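Local coordinates for AAA ATPase, central region (Enterococcus faecium, PDB 2R9G), which is the C-terminal fragment of a putative MgsA-type AAA+ ATPase and probably mediates its assembly into tetramers, as in its RarA/MgsA relatives, which probably act in DNA-replication maintenance, at residues A33-L37 with L91-V96; L53-Y58 with A69-V73; G124-L130 with Q160-P164; Q155-Q160 with I192-K196. All blocks are in the same frame, centred on the assembly; numbering follows the deposited sequence. Where two conformers were deposited one is given.

Interaction 1: residues A33-L37 with L91-V96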
loop_
_atom_site.group_PDB
_atom_site.type_symbol
_atom_site.label_atom_id
_atom_site.label_comp_id
_atom_site.label_asym_id
_atom_site.label_seq_id
_atom_site.Cartn_x
_atom_site.Cartn_y
_atom_site.Cartn_z
ATOM N N ALA C 33 9.800 -11.599 -19.968
ATOM C CA ALA C 33 10.090 -11.289 -18.563
ATOM C C ALA C 33 9.823 -12.475 -17.653
ATOM O O ALA C 33 10.567 -12.710 -16.696
ATOM C CB ALA C 33 9.304 -10.087 -18.108
ATOM N N LEU C 34 8.776 -13.230 -17.963
ATOM C CA LEU C 34 8.440 -14.426 -17.203
ATOM C C LEU C 34 9.424 -15.552 -17.478
ATOM O O LEU C 34 9.737 -16.333 -16.582
ATOM C CB LEU C 34 7.001 -14.862 -17.470
ATOM C CG LEU C 34 5.926 -13.982 -16.807
ATOM C CD1 LEU C 34 4.562 -14.528 -17.129
ATOM C CD2 LEU C 34 6.099 -13.872 -15.292
ATOM N N HIS C 35 9.929 -15.607 -18.711
ATOM C CA HIS C 35 10.989 -16.539 -19.064
ATOM C C HIS C 35 12.253 -16.273 -18.255
ATOM O O HIS C 35 12.831 -17.204 -17.687
ATOM C CB HIS C 35 11.306 -16.470 -20.558
ATOM C CG HIS C 35 12.643 -17.045 -20.905
ATOM N ND1 HIS C 35 12.898 -18.397 -20.866
ATOM C CD2 HIS C 35 13.806 -16.452 -21.258
ATOM C CE1 HIS C 35 14.157 -18.614 -21.196
ATOM N NE2 HIS C 35 14.731 -17.451 -21.437
ATOM N N TYR C 36 12.672 -15.008 -18.194
ATOM C CA TYR C 36 13.870 -14.639 -17.435
ATOM C C TYR C 36 13.678 -14.721 -15.932
ATOM O O TYR C 36 14.623 -15.064 -15.221
ATOM C CB TYR C 36 14.428 -13.275 -17.857
ATOM C CG TYR C 36 14.939 -13.297 -19.278
ATOM C CD1 TYR C 36 16.013 -14.116 -19.645
ATOM C CD2 TYR C 36 14.325 -12.536 -20.264
ATOM C CE1 TYR C 36 16.470 -14.156 -20.966
ATOM C CE2 TYR C 36 14.759 -12.573 -21.575
ATOM C CZ TYR C 36 15.830 -13.374 -21.921
ATOM O OH TYR C 36 16.253 -13.379 -23.223
ATOM N N LEU C 37 12.464 -14.437 -15.451
ATOM C CA LEU C 37 12.149 -14.653 -14.035
ATOM C C LEU C 37 12.310 -16.132 -13.686
ATOM O O LEU C 37 12.941 -16.467 -12.676
ATOM C CB LEU C 37 10.753 -14.135 -13.654
ATOM C CG LEU C 37 10.208 -14.462 -12.250
ATOM C CD1 LEU C 37 11.157 -14.025 -11.126
ATOM C CD2 LEU C 37 8.832 -13.865 -12.044
ATOM N N LEU C 91 5.937 -12.615 -7.091
ATOM C CA LEU C 91 6.862 -12.045 -8.083
ATOM C C LEU C 91 6.301 -12.097 -9.494
ATOM O O LEU C 91 6.468 -11.145 -10.246
ATOM C CB LEU C 91 8.220 -12.739 -8.049
ATOM C CG LEU C 91 8.954 -12.632 -6.713
ATOM C CD1 LEU C 91 10.259 -13.378 -6.790
ATOM C CD2 LEU C 91 9.155 -11.156 -6.303
ATOM N N ALA C 92 5.653 -13.209 -9.844
ATOM C CA ALA C 92 4.972 -13.343 -11.141
ATOM C C ALA C 92 3.892 -12.287 -11.314
ATOM O O ALA C 92 3.805 -11.643 -12.378
ATOM C CB ALA C 92 4.368 -14.739 -11.299
ATOM N N ASP C 93 3.080 -12.115 -10.265
ATOM C CA ASP C 93 2.012 -11.133 -10.251
ATOM C C ASP C 93 2.524 -9.731 -10.544
ATOM O O ASP C 93 1.929 -9.008 -11.343
ATOM C CB ASP C 93 1.308 -11.120 -8.890
ATOM C CG ASP C 93 0.396 -12.316 -8.673
ATOM O OD1 ASP C 93 -0.119 -12.418 -7.548
ATOM O OD2 ASP C 93 0.193 -13.142 -9.591
ATOM N N VAL C 94 3.621 -9.351 -9.893
ATOM C CA VAL C 94 4.137 -8.002 -10.051
ATOM C C VAL C 94 4.842 -7.804 -11.378
ATOM O O VAL C 94 4.769 -6.731 -11.949
ATOM C CB VAL C 94 4.969 -7.475 -8.823
ATOM C CG1 VAL C 94 4.091 -7.373 -7.601
ATOM C CG2 VAL C 94 6.153 -8.337 -8.519
ATOM N N VAL C 95 5.471 -8.855 -11.889
ATOM C CA VAL C 95 6.151 -8.801 -13.182
ATOM C C VAL C 95 5.150 -8.503 -14.306
ATOM O O VAL C 95 5.366 -7.594 -15.105
ATOM C CB VAL C 95 6.991 -10.090 -13.445
ATOM C CG1 VAL C 95 7.325 -10.264 -14.918
ATOM C CG2 VAL C 95 8.277 -10.061 -12.637
ATOM N N VAL C 96 4.036 -9.230 -14.327
ATOM C CA VAL C 96 2.993 -9.009 -15.329
ATOM C C VAL C 96 2.425 -7.591 -15.236
ATOM O O VAL C 96 2.349 -6.885 -16.245
ATOM C CB VAL C 96 1.877 -10.072 -15.237
ATOM C CG1 VAL C 96 0.822 -9.800 -16.264
ATOM C CG2 VAL C 96 2.459 -11.461 -15.475
#

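Interaction 2: residues L53-Y58 with A69-V73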
loop_
_atom_site.group_PDB
_atom_site.type_symbol
_atom_site.label_atom_id
_atom_site.label_comp_id
_atom_site.label_asym_id
_atom_site.label_seq_id
_atom_site.Cartn_x
_atom_site.Cartn_y
_atom_site.Cartn_z
ATOM N N LEU C 53 13.745 -6.508 -8.939
ATOM C CA LEU C 53 12.331 -6.177 -9.157
ATOM C C LEU C 53 11.930 -4.804 -8.605
ATOM O O LEU C 53 11.197 -4.078 -9.264
ATOM C CB LEU C 53 11.406 -7.270 -8.613
ATOM C CG LEU C 53 10.128 -7.525 -9.419
ATOM C CD1 LEU C 53 10.332 -7.256 -10.903
ATOM C CD2 LEU C 53 9.701 -8.948 -9.230
ATOM N N MET C 54 12.421 -4.449 -7.412
ATOM C CA MET C 54 12.175 -3.115 -6.843
ATOM C C MET C 54 12.825 -1.993 -7.663
ATOM O O MET C 54 12.222 -0.938 -7.832
ATOM C CB MET C 54 12.604 -3.026 -5.364
ATOM C CG MET C 54 11.710 -3.817 -4.400
ATOM S SD MET C 54 12.173 -3.755 -2.660
ATOM C CE MET C 54 13.721 -4.641 -2.634
ATOM N N VAL C 55 14.036 -2.234 -8.175
ATOM C CA VAL C 55 14.719 -1.287 -9.067
ATOM C C VAL C 55 13.901 -1.047 -10.334
ATOM O O VAL C 55 13.665 0.104 -10.701
ATOM C CB VAL C 55 16.161 -1.743 -9.454
ATOM C CG1 VAL C 55 16.743 -0.865 -10.581
ATOM C CG2 VAL C 55 17.071 -1.689 -8.254
ATOM N N ILE C 56 13.452 -2.130 -10.967
ATOM C CA ILE C 56 12.700 -2.050 -12.230
ATOM C C ILE C 56 11.414 -1.230 -12.066
ATOM O O ILE C 56 11.187 -0.284 -12.816
ATOM C CB ILE C 56 12.381 -3.454 -12.819
ATOM C CG1 ILE C 56 13.668 -4.191 -13.206
ATOM C CG2 ILE C 56 11.501 -3.327 -14.044
ATOM C CD1 ILE C 56 13.514 -5.707 -13.237
ATOM N N GLY C 57 10.615 -1.570 -11.051
ATOM C CA GLY C 57 9.345 -0.900 -10.795
ATOM C C GLY C 57 9.501 0.592 -10.588
ATOM O O GLY C 57 8.714 1.386 -11.097
ATOM N N TYR C 58 10.539 0.973 -9.859
ATOM C CA TYR C 58 10.792 2.372 -9.583
ATOM C C TYR C 58 11.572 3.105 -10.673
ATOM O O TYR C 58 11.455 4.321 -10.799
ATOM C CB TYR C 58 11.501 2.536 -8.250
ATOM C CG TYR C 58 10.621 2.346 -7.030
ATOM C CD1 TYR C 58 9.647 3.283 -6.686
ATOM C CD2 TYR C 58 10.798 1.251 -6.189
ATOM C CE1 TYR C 58 8.860 3.114 -5.543
ATOM C CE2 TYR C 58 10.014 1.069 -5.058
ATOM C CZ TYR C 58 9.049 1.996 -4.743
ATOM O OH TYR C 58 8.294 1.811 -3.610
ATOM N N ALA C 69 4.376 0.337 -8.477
ATOM C CA ALA C 69 5.776 0.406 -8.085
ATOM C C ALA C 69 5.870 0.162 -6.584
ATOM O O ALA C 69 6.770 -0.553 -6.122
ATOM C CB ALA C 69 6.399 1.767 -8.466
ATOM N N ALA C 70 4.926 0.738 -5.834
ATOM C CA ALA C 70 4.844 0.515 -4.391
ATOM C C ALA C 70 4.506 -0.938 -4.051
ATOM O O ALA C 70 5.006 -1.468 -3.058
ATOM C CB ALA C 70 3.835 1.453 -3.759
ATOM N N ARG C 71 3.669 -1.568 -4.885
ATOM C CA ARG C 71 3.232 -2.962 -4.677
ATOM C C ARG C 71 4.333 -4.020 -4.827
ATOM O O ARG C 71 4.143 -5.166 -4.408
ATOM C CB ARG C 71 2.055 -3.307 -5.596
ATOM C CG ARG C 71 0.726 -2.744 -5.124
ATOM C CD ARG C 71 -0.457 -3.435 -5.784
ATOM N NE ARG C 71 -0.482 -3.263 -7.236
ATOM C CZ ARG C 71 -1.051 -2.238 -7.859
ATOM N NH1 ARG C 71 -1.632 -1.274 -7.162
ATOM N NH2 ARG C 71 -1.037 -2.171 -9.183
ATOM N N THR C 72 5.455 -3.639 -5.444
ATOM C CA THR C 72 6.604 -4.515 -5.609
ATOM C C THR C 72 7.254 -4.765 -4.247
ATOM O O THR C 72 7.759 -5.848 -3.977
ATOM C CB THR C 72 7.627 -3.895 -6.587
ATOM O OG1 THR C 72 6.953 -3.464 -7.779
ATOM C CG2 THR C 72 8.715 -4.890 -6.961
ATOM N N VAL C 73 7.227 -3.745 -3.399
ATOM C CA VAL C 73 7.761 -3.846 -2.050
ATOM C C VAL C 73 6.901 -4.809 -1.217
ATOM O O VAL C 73 7.438 -5.649 -0.509
ATOM C CB VAL C 73 7.879 -2.454 -1.402
ATOM C CG1 VAL C 73 8.478 -2.548 -0.003
ATOM C CG2 VAL C 73 8.721 -1.537 -2.298
HETATM O O HOH W 1 9.049 -1.027 -7.544
#

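Interaction 3: residues G124-L130 with Q160-P164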
loop_
_atom_site.group_PDB
_atom_site.type_symbol
_atom_site.label_atom_id
_atom_site.label_comp_id
_atom_site.label_asym_id
_atom_site.label_seq_id
_atom_site.Cartn_x
_atom_site.Cartn_y
_atom_site.Cartn_z
ATOM N N GLY C 124 24.907 25.736 -6.033
ATOM C CA GLY C 124 25.058 26.938 -5.222
ATOM C C GLY C 124 24.889 26.609 -3.752
ATOM O O GLY C 124 24.916 25.439 -3.363
ATOM N N ASP C 125 24.725 27.646 -2.937
ATOM C CA ASP C 125 24.431 27.478 -1.516
ATOM C C ASP C 125 22.927 27.488 -1.272
ATOM O O ASP C 125 22.164 27.982 -2.104
ATOM C CB ASP C 125 25.106 28.574 -0.687
ATOM C CG ASP C 125 26.559 28.266 -0.380
ATOM O OD1 ASP C 125 26.945 27.076 -0.403
ATOM O OD2 ASP C 125 27.318 29.218 -0.108
ATOM N N VAL C 126 22.521 26.919 -0.138
ATOM C CA VAL C 126 21.142 26.972 0.336
ATOM C C VAL C 126 20.796 28.441 0.619
ATOM O O VAL C 126 21.461 29.073 1.446
ATOM C CB VAL C 126 20.955 26.127 1.638
ATOM C CG1 VAL C 126 19.556 26.294 2.208
ATOM C CG2 VAL C 126 21.250 24.654 1.392
ATOM N N PRO C 127 19.783 28.992 -0.089
ATOM C CA PRO C 127 19.323 30.362 0.153
ATOM C C PRO C 127 18.955 30.566 1.618
ATOM O O PRO C 127 18.363 29.676 2.236
ATOM C CB PRO C 127 18.084 30.474 -0.736
ATOM C CG PRO C 127 18.333 29.516 -1.837
ATOM C CD PRO C 127 19.022 28.359 -1.183
ATOM N N ASP C 128 19.313 31.729 2.157
ATOM C CA ASP C 128 19.259 31.996 3.599
ATOM C C ASP C 128 17.894 31.777 4.248
ATOM O O ASP C 128 17.817 31.367 5.408
ATOM C CB ASP C 128 19.789 33.403 3.895
ATOM C CG ASP C 128 21.282 33.525 3.628
ATOM O OD1 ASP C 128 22.079 32.978 4.420
ATOM O OD2 ASP C 128 21.660 34.161 2.622
ATOM N N HIS C 129 16.827 32.020 3.490
ATOM C CA HIS C 129 15.466 31.804 3.982
ATOM C C HIS C 129 15.050 30.323 4.023
ATOM O O HIS C 129 13.998 29.996 4.574
ATOM C CB HIS C 129 14.456 32.625 3.178
ATOM C CG HIS C 129 14.362 32.228 1.740
ATOM N ND1 HIS C 129 15.264 32.655 0.790
ATOM C CD2 HIS C 129 13.465 31.452 1.087
ATOM C CE1 HIS C 129 14.927 32.159 -0.388
ATOM N NE2 HIS C 129 13.840 31.423 -0.234
ATOM N N LEU C 130 15.872 29.442 3.452
ATOM C CA LEU C 130 15.600 28.004 3.475
ATOM C C LEU C 130 16.382 27.264 4.552
ATOM O O LEU C 130 16.160 26.067 4.769
ATOM C CB LEU C 130 15.882 27.363 2.118
ATOM C CG LEU C 130 15.068 27.808 0.910
ATOM C CD1 LEU C 130 15.437 26.923 -0.237
ATOM C CD2 LEU C 130 13.559 27.771 1.162
ATOM N N GLN C 160 7.740 31.367 -4.285
ATOM C CA GLN C 160 8.937 31.471 -3.459
ATOM C C GLN C 160 10.101 30.791 -4.177
ATOM O O GLN C 160 9.905 29.799 -4.886
ATOM C CB GLN C 160 8.687 30.816 -2.093
ATOM C CG GLN C 160 9.795 31.006 -1.058
ATOM C CD GLN C 160 9.372 30.641 0.348
ATOM O OE1 GLN C 160 10.003 31.051 1.327
ATOM N NE2 GLN C 160 8.294 29.872 0.462
ATOM N N GLN C 161 11.303 31.335 -4.004
ATOM C CA GLN C 161 12.518 30.747 -4.566
ATOM C C GLN C 161 13.026 29.627 -3.664
ATOM O O GLN C 161 13.273 29.841 -2.477
ATOM C CB GLN C 161 13.604 31.815 -4.743
ATOM C CG GLN C 161 14.818 31.358 -5.559
ATOM C CD GLN C 161 16.124 31.997 -5.093
ATOM O OE1 GLN C 161 16.181 32.639 -4.043
ATOM N NE2 GLN C 161 17.184 31.813 -5.874
ATOM N N TYR C 162 13.176 28.435 -4.236
ATOM C CA TYR C 162 13.730 27.286 -3.512
ATOM C C TYR C 162 15.068 26.823 -4.100
ATOM O O TYR C 162 15.937 26.331 -3.379
ATOM C CB TYR C 162 12.735 26.118 -3.469
ATOM C CG TYR C 162 11.421 26.421 -2.793
ATOM C CD1 TYR C 162 11.316 26.430 -1.404
ATOM C CD2 TYR C 162 10.277 26.696 -3.545
ATOM C CE1 TYR C 162 10.117 26.713 -0.783
ATOM C CE2 TYR C 162 9.063 26.977 -2.931
ATOM C CZ TYR C 162 8.993 26.987 -1.551
ATOM O OH TYR C 162 7.798 27.264 -0.933
ATOM N N LEU C 163 15.221 26.971 -5.413
ATOM C CA LEU C 163 16.491 26.690 -6.074
ATOM C C LEU C 163 17.547 27.720 -5.667
ATOM O O LEU C 163 17.234 28.914 -5.570
ATOM C CB LEU C 163 16.314 26.700 -7.595
ATOM C CG LEU C 163 15.750 25.456 -8.282
ATOM C CD1 LEU C 163 15.190 25.850 -9.647
ATOM C CD2 LEU C 163 16.816 24.364 -8.412
ATOM N N PRO C 164 18.794 27.262 -5.425
ATOM C CA PRO C 164 19.940 28.154 -5.185
ATOM C C PRO C 164 20.148 29.137 -6.337
ATOM O O PRO C 164 19.753 28.848 -7.467
ATOM C CB PRO C 164 21.125 27.190 -5.120
ATOM C CG PRO C 164 20.529 25.901 -4.703
ATOM C CD PRO C 164 19.190 25.843 -5.360
#

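Interaction 4: residues Q155-Q160 with I192-K196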
loop_
_atom_site.group_PDB
_atom_site.type_symbol
_atom_site.label_atom_id
_atom_site.label_comp_id
_atom_site.label_asym_id
_atom_site.label_seq_id
_atom_site.Cartn_x
_atom_site.Cartn_y
_atom_site.Cartn_z
ATOM N N GLN C 155 -4.530 27.301 -2.147
ATOM C CA GLN C 155 -4.050 26.086 -2.836
ATOM C C GLN C 155 -2.805 25.465 -2.189
ATOM O O GLN C 155 -2.152 24.607 -2.794
ATOM C CB GLN C 155 -3.799 26.354 -4.334
ATOM C CG GLN C 155 -5.022 26.791 -5.116
ATOM C CD GLN C 155 -5.980 25.649 -5.368
ATOM O OE1 GLN C 155 -5.565 24.522 -5.642
ATOM N NE2 GLN C 155 -7.273 25.935 -5.276
ATOM N N ALA C 156 -2.501 25.898 -0.963
ATOM C CA ALA C 156 -1.269 25.556 -0.239
ATOM C C ALA C 156 0.017 25.718 -1.070
ATOM O O ALA C 156 0.883 24.832 -1.097
ATOM C CB ALA C 156 -1.367 24.166 0.394
ATOM N N TRP C 157 0.118 26.860 -1.747
ATOM C CA TRP C 157 1.258 27.182 -2.590
ATOM C C TRP C 157 1.600 28.668 -2.501
ATOM O O TRP C 157 0.714 29.528 -2.562
ATOM C CB TRP C 157 0.983 26.791 -4.050
ATOM C CG TRP C 157 2.110 27.145 -4.989
ATOM C CD1 TRP C 157 3.215 26.385 -5.272
ATOM C CD2 TRP C 157 2.248 28.355 -5.753
ATOM N NE1 TRP C 157 4.025 27.045 -6.164
ATOM C CE2 TRP C 157 3.458 28.255 -6.476
ATOM C CE3 TRP C 157 1.467 29.517 -5.893
ATOM C CZ2 TRP C 157 3.908 29.268 -7.332
ATOM C CZ3 TRP C 157 1.913 30.525 -6.748
ATOM C CH2 TRP C 157 3.124 30.390 -7.457
ATOM N N VAL C 158 2.891 28.956 -2.369
ATOM C CA VAL C 158 3.383 30.327 -2.406
ATOM C C VAL C 158 4.477 30.466 -3.476
ATOM O O VAL C 158 5.301 29.563 -3.649
ATOM C CB VAL C 158 3.843 30.822 -0.988
ATOM C CG1 VAL C 158 4.891 29.888 -0.356
ATOM C CG2 VAL C 158 4.347 32.270 -1.032
ATOM N N ASN C 159 4.445 31.575 -4.222
ATOM C CA ASN C 159 5.546 31.942 -5.118
ATOM C C ASN C 159 6.771 32.279 -4.277
ATOM O O ASN C 159 6.829 33.328 -3.638
ATOM C CB ASN C 159 5.150 33.130 -6.003
ATOM C CG ASN C 159 6.127 33.382 -7.149
ATOM O OD1 ASN C 159 7.310 33.041 -7.083
ATOM N ND2 ASN C 159 5.626 33.999 -8.209
ATOM N N GLN C 160 7.740 31.367 -4.285
ATOM C CA GLN C 160 8.937 31.471 -3.459
ATOM C C GLN C 160 10.101 30.791 -4.177
ATOM O O GLN C 160 9.905 29.799 -4.886
ATOM C CB GLN C 160 8.687 30.816 -2.093
ATOM C CG GLN C 160 9.795 31.006 -1.058
ATOM C CD GLN C 160 9.372 30.641 0.348
ATOM O OE1 GLN C 160 10.003 31.051 1.327
ATOM N NE2 GLN C 160 8.294 29.872 0.462
ATOM N N ILE C 192 1.911 25.393 -12.084
ATOM C CA ILE C 192 2.783 26.127 -11.169
ATOM C C ILE C 192 3.693 27.082 -11.945
ATOM O O ILE C 192 3.857 28.235 -11.550
ATOM C CB ILE C 192 3.574 25.168 -10.234
ATOM C CG1 ILE C 192 2.611 24.485 -9.252
ATOM C CG2 ILE C 192 4.678 25.912 -9.471
ATOM C CD1 ILE C 192 3.101 23.138 -8.712
ATOM N N LYS C 193 4.226 26.614 -13.073
ATOM C CA LYS C 193 5.061 27.447 -13.947
ATOM C C LYS C 193 4.312 28.647 -14.529
ATOM O O LYS C 193 4.905 29.710 -14.721
ATOM C CB LYS C 193 5.696 26.618 -15.067
ATOM C CG LYS C 193 6.693 25.597 -14.567
ATOM C CD LYS C 193 7.853 25.393 -15.524
ATOM C CE LYS C 193 9.006 24.724 -14.790
ATOM N NZ LYS C 193 10.305 24.823 -15.510
ATOM N N GLU C 194 3.019 28.472 -14.795
ATOM C CA GLU C 194 2.148 29.569 -15.221
ATOM C C GLU C 194 1.876 30.550 -14.080
ATOM O O GLU C 194 1.865 31.766 -14.298
ATOM C CB GLU C 194 0.826 29.041 -15.783
ATOM C CG GLU C 194 0.949 28.365 -17.142
ATOM C CD GLU C 194 -0.289 27.555 -17.519
ATOM O OE1 GLU C 194 -1.371 27.800 -16.937
ATOM O OE2 GLU C 194 -0.177 26.671 -18.400
ATOM N N TRP C 195 1.669 30.017 -12.873
ATOM C CA TRP C 195 1.463 30.834 -11.672
ATOM C C TRP C 195 2.665 31.728 -11.373
ATOM O O TRP C 195 2.500 32.885 -10.989
ATOM C CB TRP C 195 1.184 29.967 -10.443
ATOM C CG TRP C 195 -0.149 29.302 -10.387
ATOM C CD1 TRP C 195 -1.256 29.608 -11.122
ATOM C CD2 TRP C 195 -0.533 28.237 -9.508
ATOM N NE1 TRP C 195 -2.298 28.786 -10.774
ATOM C CE2 TRP C 195 -1.883 27.936 -9.781
ATOM C CE3 TRP C 195 0.137 27.502 -8.517
ATOM C CZ2 TRP C 195 -2.583 26.925 -9.102
ATOM C CZ3 TRP C 195 -0.561 26.500 -7.839
ATOM C CH2 TRP C 195 -1.904 26.221 -8.138
ATOM N N LYS C 196 3.868 31.190 -11.568
ATOM C CA LYS C 196 5.104 31.912 -11.266
ATOM C C LYS C 196 5.427 33.069 -12.227
ATOM O O LYS C 196 6.352 33.845 -11.971
ATOM C CB LYS C 196 6.289 30.942 -11.191
ATOM C CG LYS C 196 6.225 29.962 -10.032
ATOM C CD LYS C 196 7.592 29.410 -9.662
ATOM C CE LYS C 196 8.258 30.280 -8.603
ATOM N NZ LYS C 196 9.638 29.830 -8.273
#

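Interaction 1: residues A33-L37 with L91-V96
Helices 30-43 and 88-100 pack side by side in the helical part of this MgsA-family C-terminal fragment. Their short segments run nearly antiparallel, at 150°, and the axes approach to 10.4 Å. That wide spacing is filled by branched apolar side chains. Leu37, Val95 and Leu34 bury the largest areas. Val95 sits between the other two. Val95 CG1 lies 3.8 Å from Leu34 CD2, and Val95 CG2 lies 3.9 Å from Leu37 CD2. Ala33 closes on the same valine. Leu37 also reaches the backbone of the other helix, with CD2 3.9 Å from Ala92 N. All the touching residues are buried, held by van der Waals packing, mostly of apolar side chains. Helix 46-61 adds Ile49, which touches both Leu37 and Leu91. On the far side of helix 30-43, Tyr36 OH bonds to Tyr162 O of the second subunit. The end of Leu34 leans across the gap although its CA-to-CB bond points sideways, and its CD1 meets Val96 CG2 at 4.1 Å.

Interaction 2: residues L53-Y58 with A69-V73
The two segments are helical and almost antiparallel, at 167°, with axes approaching to 8.5 Å. The backbones come closest at Gly57 and Ala69, whose CA atoms are 4.7 Å apart. A CB on Gly57 would point at the partner helix and crowd Thr72 OG1. Ala69 CB lies 3.5 Å from Gly57 O. Thr72 buries the largest area here. Thr72 CG2 packs 3.5 Å from Leu53 O, and its OG1 bonds back to Ala68 O in its own helix. Tyr58 lies over the partner helix. Ala69 CB sits over one face of its ring, and Val73 CG2 meets the ring edge, 3.6 Å from Tyr58 OH. Met54 SD touches the same Val73 CG2 at 4.1 Å. A water links the backbones. The water donates to Met54 O at 3.2 Å and to Ala69 O at 2.7 Å, with a weak bond to Thr72 OG1 at 3.2 Å. The third subunit packs nearby, with its Lys81 on Met54 and its Asp93 on Tyr58. Helices 46-61 and 66-82 follow each other in the chain and are joined by a short connection. The arrangement is an antiparallel helical hairpin, brought close by small residues at its crossing.

Interaction 3: residues G124-L130 with Q160-P164
This is a loop-to-loop contact in the long, largely irregular region between helices 106-119 and 180-195. One hydrogen bond crosses it, and the rest is packing. His129 NE2 donates to Gln161 O at 2.8 Å, with the acceptor near the plane of the imidazole ring. The turn that carries His129 is closed by Leu130 N bonding to Pro127 O at 2.8 Å. Leu130 packs beside the histidine. Leu130 CD1 is 3.2 Å from Tyr162 O, and Leu130 CD2 is 3.7 Å from Tyr162 CD1. Two prolines fill the other end. Pro164 buries the largest area, with its CB 3.3 Å from Asp125 O and 3.9 Å from Gly124 CA. Pro127 CG lies 4.0 Å from Pro164 CA. The amide ends of the glutamines have partners elsewhere: Gln160 NE2 bonds to Gln148 O, and Gln161 NE2 to Asp165 OD1. The contact is thus made between extended or turning backbones, without strand pairing. Its surroundings are partly helices of the third subunit. Tyr36 on helix 30-43 of that subunit packs on Pro127, Leu130 and Pro164 and bonds to Tyr162 O, while Ser19 on its helix 14-26 bonds to Leu130 O.

Interaction 4: residues Q155-Q160 with I192-K196
Ile192 lies in the last turns of helix 180-195. It touches the indole of Trp157, and Ile192 CG2 is 3.6 Å from Trp157 NE1. Ser28 of the third subunit packs on the same isoleucine. Lys193 points away from the 155-160 loop, and its NZ makes a weak hydrogen bond to Gln171 OE1. Trp195, one turn on from Ile192, meets Trp157 directly. The closest atoms are Trp157 CE3 and Trp195 CE3, 3.6 Å apart. The six-membered rings have centroids 5.0 Å apart and planes at 48°, an oblique aromatic pair. Gln155 adds its CB, 4.3 Å from Trp195 CH2. The arrangement is a loop packed on the end of the C-terminal helix, with the Trp157 indole inserted among Ile192, Trp195 and Lys196. Trp157 has more area buried here than any other residue of the two segments. Gly27 of the third subunit also packs on Trp157. Lys196 follows, and its N still bonds to Ile192 O at 3.0 Å. Its side chain runs along the edge of the Trp157 ring, where Lys196 CG is 3.6 Å from Trp157 CZ2. Farther along, Lys196 CE is 3.3 Å from Asn159 OD1. The amine at the tip reaches the loop backbone, where Lys196 NZ gives a weak hydrogen bond to Gln160 O at 3.4 Å.

In the fold
Interactions 1 and 2 belong to one buried helical core. Leu53 of interaction 2 packs on Leu91, Val94 and Val95 of interaction 1, and interaction 2 is nested within the loop closed by interaction 1. Both are helix pairs made mainly by apolar packing, but only interaction 2 holds a bridging water. Interactions 3 and 4 lie across the chain's centre from interaction 1, about 42 to 44 Å away between centres. They share Gln160 and use loops, each with a hydrogen bond to a backbone oxygen, a weak one in interaction 4. Interaction 3 is mostly buried; interaction 4 is more exposed and aromatic. Interactions 2, 3 and 4 touch the third subunit; interaction 1 meets the second, which interaction 2 also reaches through Arg71.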